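Local atomic coordinates of RNA-directed RNA polymerase (Infectious pancreatic necrosis virus, PDB entry 3ZED), a protein that probably copies the birnavirus genome as an RNA-dependent RNA polymerase, joining ribonucleoside triphosphates into RNA with release of diphosphate, and also occurs covalently attached to the genomic RNA. Residues Cys410-Leu423 with Ala441-Asp454. Sequence-based numbering, arbitrary orientation.
Sequences CTPQHMQAMMYYLL and ATFAMNVAPSMVVD
Gln416 NE2 reaches across to the carbonyl of Met445, with NE2 2.7 Å from Met445 O and an N-H...O angle of 169°. The oxygen lies almost in the plane of the Gln416 amide, while seen from the carbonyl the donor stands tilted off the plane. An extended side chain, with CG anti to the backbone N (chi1 -169°), carries the amide to the other helix. Met445 lies inside the wider pi-type turn 443-447, and four residues on Pro449 has no N-H to offer its carbonyl, so the Gln416 amide supplies a donor; the helix kinks at 449-450. Pro449 then leans on the other helix, its CB 3.3 Å from Pro412 O and its CG against the backbone of Gln416.

Met445, by contrast, folds back on itself and drops as a knob into the hole formed by Gln416, Met419, Tyr420 and Leu423; its SD lies 3.7 Å from Met419 CB. Met419, bent at chi2, rests CG on Ala444 O and SD on Ala444 CB. Further along, Met415 runs out straight and lays SD 3.5 Å from Val452 CG2, with Val453 CG2 also against it.

At the far end Val453 CG1 presses on the Thr411-Pro412 peptide, 3.4 Å from Pro412 N. A water lies within hydrogen-bonding distance of Cys410 O and Asp454 OD2, though with more acceptors near it than protons to give, while Asp454 OD1 takes the backbone N-H of Gly468. Thr411 and His414 close the start of helix 412-423 with a capping box. Helix 326-340 covers the Met415-Met419 side. Together these make a buried helix pair running in broadly opposite directions, the segment axes approaching to 8.4 Å at 138°, within the catalytic region of the birnavirus polymerase, where 441-454 leads into the hairpin of strands 456-459 and 462-465.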
ATOM      1  N   CYS B 410      -7.227  11.646   2.984  1.00 40.95           N
ATOM      2  CA  CYS B 410      -8.005  10.706   3.781  1.00 41.74           C
ATOM      3  C   CYS B 410      -8.481  11.292   5.107  1.00 48.09           C
ATOM      4  O   CYS B 410      -7.708  11.899   5.845  1.00 49.54           O
ATOM      5  CB  CYS B 410      -7.208   9.428   4.004  1.00 40.86           C
ATOM      6  SG  CYS B 410      -8.204   8.022   4.543  1.00 45.20           S
ATOM      7  N   THR B 411      -9.783  11.125   5.385  1.00 45.29           N
ATOM      8  CA  THR B 411     -10.391  11.486   6.657  1.00 46.19           C
ATOM      9  C   THR B 411     -10.582  10.183   7.451  1.00 52.10           C
ATOM     10  O   THR B 411     -10.726   9.124   6.820  1.00 50.85           O
ATOM     11  CB  THR B 411     -11.741  12.226   6.497  1.00 49.00           C
ATOM     12  OG1 THR B 411     -12.719  11.306   6.007  1.00 41.51           O
ATOM     13  CG2 THR B 411     -11.650  13.478   5.623  1.00 49.09           C
ATOM     14  N   PRO B 412     -10.678  10.209   8.810  1.00 49.24           N
ATOM     15  CA  PRO B 412     -10.963   8.958   9.538  1.00 49.12           C
ATOM     16  C   PRO B 412     -12.256   8.299   9.025  1.00 50.54           C
ATOM     17  O   PRO B 412     -12.341   7.072   8.992  1.00 50.01           O
ATOM     18  CB  PRO B 412     -11.082   9.419  10.994  1.00 52.62           C
ATOM     19  CG  PRO B 412     -10.240  10.682  11.051  1.00 57.81           C
ATOM     20  CD  PRO B 412     -10.527  11.351   9.737  1.00 52.10           C
ATOM     21  N   GLN B 413     -13.209   9.120   8.524  1.00 46.18           N
ATOM     22  CA  GLN B 413     -14.504   8.699   7.980  1.00 46.65           C
ATOM     23  C   GLN B 413     -14.365   7.904   6.680  1.00 49.69           C
ATOM     24  O   GLN B 413     -15.197   7.036   6.432  1.00 51.79           O
ATOM     25  CB  GLN B 413     -15.448   9.898   7.788  1.00 49.15           C
ATOM     26  CG  GLN B 413     -16.022  10.441   9.136  1.00 50.81           C
ATOM     27  CD  GLN B 413     -15.009  11.244   9.951  1.00 60.18           C
ATOM     28  OE1 GLN B 413     -14.032  11.800   9.418  1.00 51.62           O
ATOM     29  NE2 GLN B 413     -15.184  11.287  11.263  1.00 50.49           N
ATOM     30  N   HIS B 414     -13.324   8.165   5.871  1.00 43.50           N
ATOM     31  CA  HIS B 414     -13.053   7.363   4.668  1.00 41.56           C
ATOM     32  C   HIS B 414     -12.677   5.938   5.084  1.00 44.88           C
ATOM     33  O   HIS B 414     -13.205   4.975   4.526  1.00 44.78           O
ATOM     34  CB  HIS B 414     -11.926   7.968   3.827  1.00 39.91           C
ATOM     35  CG  HIS B 414     -12.325   9.157   3.023  1.00 42.80           C
ATOM     36  ND1 HIS B 414     -11.961  10.434   3.411  1.00 44.80           N
ATOM     37  CD2 HIS B 414     -13.016   9.226   1.858  1.00 43.58           C
ATOM     38  CE1 HIS B 414     -12.446  11.245   2.477  1.00 44.14           C
ATOM     39  NE2 HIS B 414     -13.087  10.563   1.520  1.00 44.07           N
ATOM     40  N   MET B 415     -11.789   5.809   6.096  1.00 39.88           N
ATOM     41  CA  MET B 415     -11.375   4.492   6.584  1.00 39.35           C
ATOM     42  C   MET B 415     -12.544   3.775   7.263  1.00 45.72           C
ATOM     43  O   MET B 415     -12.669   2.561   7.130  1.00 45.57           O
ATOM     44  CB  MET B 415     -10.181   4.604   7.539  1.00 40.44           C
ATOM     45  CG  MET B 415      -9.715   3.264   8.043  1.00 41.99           C
ATOM     46  SD  MET B 415      -8.082   3.356   8.744  1.00 44.99           S
ATOM     47  CE  MET B 415      -8.005   1.752   9.484  1.00 41.89           C
ATOM     48  N   GLN B 416     -13.397   4.533   7.980  1.00 43.41           N
ATOM     49  CA  GLN B 416     -14.573   3.986   8.638  1.00 43.86           C
ATOM     50  C   GLN B 416     -15.529   3.364   7.597  1.00 47.53           C
ATOM     51  O   GLN B 416     -16.072   2.291   7.849  1.00 45.97           O
ATOM     52  CB  GLN B 416     -15.272   5.074   9.447  1.00 45.60           C
ATOM     53  CG  GLN B 416     -16.356   4.527  10.366  1.00 47.47           C
ATOM     54  CD  GLN B 416     -16.912   5.618  11.215  1.00 56.27           C
ATOM     55  OE1 GLN B 416     -17.408   6.629  10.711  1.00 49.00           O
ATOM     56  NE2 GLN B 416     -16.832   5.438  12.517  1.00 44.23           N
ATOM     57  N   ALA B 417     -15.722   4.037   6.438  1.00 46.18           N
ATOM     58  CA  ALA B 417     -16.560   3.540   5.330  1.00 45.88           C
ATOM     59  C   ALA B 417     -15.943   2.258   4.724  1.00 48.52           C
ATOM     60  O   ALA B 417     -16.679   1.330   4.378  1.00 50.03           O
ATOM     61  CB  ALA B 417     -16.728   4.614   4.263  1.00 45.48           C
ATOM     62  N   MET B 418     -14.601   2.186   4.651  1.00 43.61           N
ATOM     63  CA  MET B 418     -13.909   0.974   4.168  1.00 41.09           C
ATOM     64  C   MET B 418     -14.148  -0.173   5.182  1.00 44.99           C
ATOM     65  O   MET B 418     -14.420  -1.303   4.768  1.00 45.49           O
ATOM     66  CB  MET B 418     -12.411   1.234   3.951  1.00 41.00           C
ATOM     67  CG  MET B 418     -11.607  -0.028   3.550  1.00 43.19           C
ATOM     68  SD  MET B 418     -12.284  -0.963   2.139  1.00 45.92           S
ATOM     69  CE  MET B 418     -12.192   0.290   0.811  1.00 40.29           C
ATOM     70  N   MET B 419     -14.067   0.131   6.496  1.00 40.21           N
ATOM     71  CA  MET B 419     -14.325  -0.839   7.580  1.00 41.06           C
ATOM     72  C   MET B 419     -15.760  -1.362   7.492  1.00 45.22           C
ATOM     73  O   MET B 419     -15.989  -2.563   7.680  1.00 45.15           O
ATOM     74  CB  MET B 419     -14.062  -0.213   8.974  1.00 43.14           C
ATOM     75  CG  MET B 419     -12.591  -0.158   9.330  1.00 45.01           C
ATOM     76  SD  MET B 419     -11.846  -1.801   9.469  1.00 47.70           S
ATOM     77  CE  MET B 419     -10.433  -1.425  10.517  1.00 44.21           C
ATOM     78  N   TYR B 420     -16.719  -0.461   7.171  1.00 40.43           N
ATOM     79  CA  TYR B 420     -18.120  -0.830   6.975  1.00 40.89           C
ATOM     80  C   TYR B 420     -18.226  -1.859   5.829  1.00 45.79           C
ATOM     81  O   TYR B 420     -18.871  -2.887   5.987  1.00 47.19           O
ATOM     82  CB  TYR B 420     -18.962   0.427   6.682  1.00 40.87           C
ATOM     83  CG  TYR B 420     -20.404   0.120   6.345  1.00 43.42           C
ATOM     84  CD1 TYR B 420     -21.365  -0.001   7.347  1.00 45.57           C
ATOM     85  CD2 TYR B 420     -20.811  -0.056   5.022  1.00 43.83           C
ATOM     86  CE1 TYR B 420     -22.686  -0.322   7.046  1.00 44.84           C
ATOM     87  CE2 TYR B 420     -22.128  -0.381   4.711  1.00 46.59           C
ATOM     88  CZ  TYR B 420     -23.066  -0.502   5.727  1.00 54.39           C
ATOM     89  OH  TYR B 420     -24.373  -0.806   5.429  1.00 56.49           O
ATOM     90  N   TYR B 421     -17.582  -1.568   4.681  1.00 42.56           N
ATOM     91  CA  TYR B 421     -17.588  -2.430   3.499  1.00 42.37           C
ATOM     92  C   TYR B 421     -16.980  -3.809   3.797  1.00 45.66           C
ATOM     93  O   TYR B 421     -17.575  -4.822   3.431  1.00 45.53           O
ATOM     94  CB  TYR B 421     -16.845  -1.749   2.340  1.00 42.22           C
ATOM     95  CG  TYR B 421     -16.806  -2.584   1.081  1.00 42.09           C
ATOM     96  CD1 TYR B 421     -17.970  -2.876   0.378  1.00 45.00           C
ATOM     97  CD2 TYR B 421     -15.605  -3.079   0.591  1.00 41.55           C
ATOM     98  CE1 TYR B 421     -17.944  -3.661  -0.771  1.00 44.76           C
ATOM     99  CE2 TYR B 421     -15.561  -3.858  -0.564  1.00 42.01           C
ATOM    100  CZ  TYR B 421     -16.736  -4.157  -1.235  1.00 48.37           C
ATOM    101  OH  TYR B 421     -16.697  -4.899  -2.383  1.00 48.03           O
ATOM    102  N   LEU B 422     -15.835  -3.855   4.496  1.00 41.89           N
ATOM    103  CA  LEU B 422     -15.178  -5.116   4.848  1.00 41.88           C
ATOM    104  C   LEU B 422     -16.020  -5.959   5.819  1.00 48.96           C
ATOM    105  O   LEU B 422     -16.105  -7.169   5.649  1.00 48.82           O
ATOM    106  CB  LEU B 422     -13.794  -4.855   5.465  1.00 41.24           C
ATOM    107  CG  LEU B 422     -12.694  -4.235   4.550  1.00 45.05           C
ATOM    108  CD1 LEU B 422     -11.448  -3.956   5.343  1.00 45.25           C
ATOM    109  CD2 LEU B 422     -12.315  -5.166   3.398  1.00 45.91           C
ATOM    110  N   LEU B 423     -16.646  -5.325   6.829  1.00 47.87           N
ATOM    111  CA  LEU B 423     -17.430  -6.051   7.833  1.00 49.94           C
ATOM    112  C   LEU B 423     -18.795  -6.496   7.321  1.00 53.09           C
ATOM    113  O   LEU B 423     -19.285  -7.506   7.796  1.00 52.89           O
ATOM    114  CB  LEU B 423     -17.594  -5.241   9.129  1.00 50.79           C
ATOM    115  CG  LEU B 423     -16.600  -5.579  10.256  1.00 55.38           C
ATOM    116  CD1 LEU B 423     -15.157  -5.202   9.866  1.00 53.23           C
ATOM    117  CD2 LEU B 423     -16.989  -4.877  11.551  1.00 58.06           C
ATOM    118  N   ALA B 441     -16.264  -5.120  16.414  1.00 55.12           N
ATOM    119  CA  ALA B 441     -17.051  -4.080  15.719  1.00 54.23           C
ATOM    120  C   ALA B 441     -16.667  -2.702  16.288  1.00 56.31           C
ATOM    121  O   ALA B 441     -16.562  -1.752  15.525  1.00 55.01           O
ATOM    122  CB  ALA B 441     -18.550  -4.326  15.899  1.00 56.44           C
ATOM    123  N   THR B 442     -16.379  -2.622  17.608  1.00 53.20           N
ATOM    124  CA  THR B 442     -15.955  -1.396  18.296  1.00 53.39           C
ATOM    125  C   THR B 442     -14.562  -0.991  17.820  1.00 56.48           C
ATOM    126  O   THR B 442     -14.345   0.176  17.489  1.00 55.01           O
ATOM    127  CB  THR B 442     -15.989  -1.598  19.824  1.00 59.93           C
ATOM    128  OG1 THR B 442     -17.302  -2.015  20.182  1.00 60.90           O
ATOM    129  CG2 THR B 442     -15.617  -0.327  20.606  1.00 60.68           C
ATOM    130  N   PHE B 443     -13.617  -1.954  17.787  1.00 53.10           N
ATOM    131  CA  PHE B 443     -12.273  -1.655  17.322  1.00 51.40           C
ATOM    132  C   PHE B 443     -12.318  -1.173  15.897  1.00 55.66           C
ATOM    133  O   PHE B 443     -11.811  -0.088  15.624  1.00 56.97           O
ATOM    134  CB  PHE B 443     -11.332  -2.866  17.448  1.00 52.45           C
ATOM    135  CG  PHE B 443      -9.985  -2.620  16.804  1.00 51.15           C
ATOM    136  CD1 PHE B 443      -9.096  -1.685  17.341  1.00 53.44           C
ATOM    137  CD2 PHE B 443      -9.643  -3.250  15.610  1.00 50.93           C
ATOM    138  CE1 PHE B 443      -7.868  -1.413  16.715  1.00 53.20           C
ATOM    139  CE2 PHE B 443      -8.421  -2.969  14.972  1.00 52.18           C
ATOM    140  CZ  PHE B 443      -7.540  -2.053  15.529  1.00 50.40           C
ATOM    141  N   ALA B 444     -12.962  -1.941  14.998  1.00 50.32           N
ATOM    142  CA  ALA B 444     -12.986  -1.631  13.565  1.00 47.87           C
ATOM    143  C   ALA B 444     -13.720  -0.339  13.227  1.00 51.31           C
ATOM    144  O   ALA B 444     -13.183   0.469  12.467  1.00 48.69           O
ATOM    145  CB  ALA B 444     -13.598  -2.790  12.788  1.00 48.45           C
ATOM    146  N   MET B 445     -14.925  -0.134  13.794  1.00 49.41           N
ATOM    147  CA  MET B 445     -15.762   1.014  13.450  1.00 48.72           C
ATOM    148  C   MET B 445     -15.527   2.254  14.280  1.00 53.21           C
ATOM    149  O   MET B 445     -15.611   3.359  13.752  1.00 52.56           O
ATOM    150  CB  MET B 445     -17.267   0.654  13.562  1.00 51.84           C
ATOM    151  CG  MET B 445     -17.713  -0.550  12.711  1.00 54.55           C
ATOM    152  SD  MET B 445     -17.170  -0.556  10.962  1.00 56.43           S
ATOM    153  CE  MET B 445     -17.976   0.904  10.355  1.00 52.31           C
ATOM    154  N   ASN B 446     -15.305   2.090  15.569  1.00 51.38           N
ATOM    155  CA  ASN B 446     -15.286   3.230  16.465  1.00 51.97           C
ATOM    156  C   ASN B 446     -13.916   3.718  16.882  1.00 55.72           C
ATOM    157  O   ASN B 446     -13.826   4.863  17.324  1.00 55.66           O
ATOM    158  CB  ASN B 446     -16.104   2.895  17.729  1.00 53.48           C
ATOM    159  CG  ASN B 446     -17.517   2.440  17.449  1.00 63.54           C
ATOM    160  OD1 ASN B 446     -17.847   1.279  17.602  1.00 58.03           O
ATOM    161  ND2 ASN B 446     -18.393   3.348  17.065  1.00 58.40           N
ATOM    162  N   VAL B 447     -12.864   2.886  16.796  1.00 52.37           N
ATOM    163  CA  VAL B 447     -11.553   3.332  17.289  1.00 51.84           C
ATOM    164  C   VAL B 447     -10.463   3.295  16.208  1.00 53.58           C
ATOM    165  O   VAL B 447      -9.764   4.294  16.041  1.00 52.19           O
ATOM    166  CB  VAL B 447     -11.129   2.514  18.548  1.00 56.43           C
ATOM    167  CG1 VAL B 447      -9.712   2.859  19.014  1.00 55.58           C
ATOM    168  CG2 VAL B 447     -12.135   2.681  19.690  1.00 57.81           C
ATOM    169  N   ALA B 448     -10.283   2.153  15.525  1.00 49.92           N
ATOM    170  CA  ALA B 448      -9.211   1.941  14.545  1.00 48.12           C
ATOM    171  C   ALA B 448      -9.032   3.095  13.537  1.00 50.08           C
ATOM    172  O   ALA B 448      -7.891   3.507  13.381  1.00 49.34           O
ATOM    173  CB  ALA B 448      -9.404   0.625  13.797  1.00 48.43           C
ATOM    174  N   PRO B 449     -10.070   3.670  12.872  1.00 45.92           N
ATOM    175  CA  PRO B 449      -9.805   4.756  11.916  1.00 44.47           C
ATOM    176  C   PRO B 449      -9.036   5.946  12.508  1.00 49.34           C
ATOM    177  O   PRO B 449      -8.210   6.515  11.784  1.00 46.75           O
ATOM    178  CB  PRO B 449     -11.201   5.160  11.441  1.00 46.47           C
ATOM    179  CG  PRO B 449     -12.021   3.911  11.589  1.00 51.95           C
ATOM    180  CD  PRO B 449     -11.513   3.329  12.883  1.00 48.46           C
ATOM    181  N   SER B 450      -9.226   6.278  13.815  1.00 48.12           N
ATOM    182  CA  SER B 450      -8.528   7.420  14.442  1.00 48.54           C
ATOM    183  C   SER B 450      -7.162   7.047  15.000  1.00 52.28           C
ATOM    184  O   SER B 450      -6.424   7.920  15.464  1.00 51.95           O
ATOM    185  CB  SER B 450      -9.382   8.073  15.521  1.00 51.22           C
ATOM    186  OG  SER B 450     -10.318   8.936  14.902  1.00 56.62           O
ATOM    187  N   MET B 451      -6.794   5.786  14.902  1.00 49.89           N
ATOM    188  CA  MET B 451      -5.472   5.376  15.341  1.00 51.09           C
ATOM    189  C   MET B 451      -4.441   5.598  14.232  1.00 50.71           C
ATOM    190  O   MET B 451      -3.266   5.780  14.529  1.00 48.66           O
ATOM    191  CB  MET B 451      -5.485   3.921  15.791  1.00 54.91           C
ATOM    192  CG  MET B 451      -6.083   3.749  17.179  1.00 62.56           C
ATOM    193  SD  MET B 451      -6.236   1.998  17.503  1.00 70.06           S
ATOM    194  CE  MET B 451      -4.678   1.681  18.276  1.00 67.32           C
ATOM    195  N   VAL B 452      -4.872   5.584  12.960  1.00 47.22           N
ATOM    196  CA  VAL B 452      -3.930   5.698  11.834  1.00 45.94           C
ATOM    197  C   VAL B 452      -4.312   6.851  10.866  1.00 48.10           C
ATOM    198  O   VAL B 452      -3.540   7.139   9.952  1.00 46.96           O
ATOM    199  CB  VAL B 452      -3.738   4.342  11.087  1.00 48.55           C
ATOM    200  CG1 VAL B 452      -3.162   3.278  12.017  1.00 49.42           C
ATOM    201  CG2 VAL B 452      -5.024   3.851  10.436  1.00 47.72           C
ATOM    202  N   VAL B 453      -5.464   7.531  11.092  1.00 44.59           N
ATOM    203  CA  VAL B 453      -5.895   8.663  10.248  1.00 43.97           C
ATOM    204  C   VAL B 453      -6.108   9.894  11.128  1.00 49.57           C
ATOM    205  O   VAL B 453      -6.868   9.835  12.110  1.00 49.86           O
ATOM    206  CB  VAL B 453      -7.143   8.383   9.367  1.00 46.44           C
ATOM    207  CG1 VAL B 453      -7.345   9.510   8.355  1.00 45.21           C
ATOM    208  CG2 VAL B 453      -7.075   7.009   8.679  1.00 44.90           C
ATOM    209  N   ASP B 454      -5.423  11.021  10.754  1.00 45.83           N
ATOM    210  CA  ASP B 454      -5.437  12.327  11.434  1.00 46.09           C
ATOM    211  C   ASP B 454      -5.014  12.191  12.895  1.00 51.71           C
ATOM    212  O   ASP B 454      -5.600  12.838  13.770  1.00 53.04           O
ATOM    213  CB  ASP B 454      -6.830  13.012  11.340  1.00 48.14           C
ATOM    214  CG  ASP B 454      -7.216  13.551   9.978  1.00 58.43           C
ATOM    215  OD1 ASP B 454      -6.305  13.824   9.162  1.00 59.35           O
ATOM    216  OD2 ASP B 454      -8.425  13.724   9.733  1.00 67.87           O
TER
HETATM  217  O   HOH W   1      -8.224  14.517   7.090  1.00 45.97           O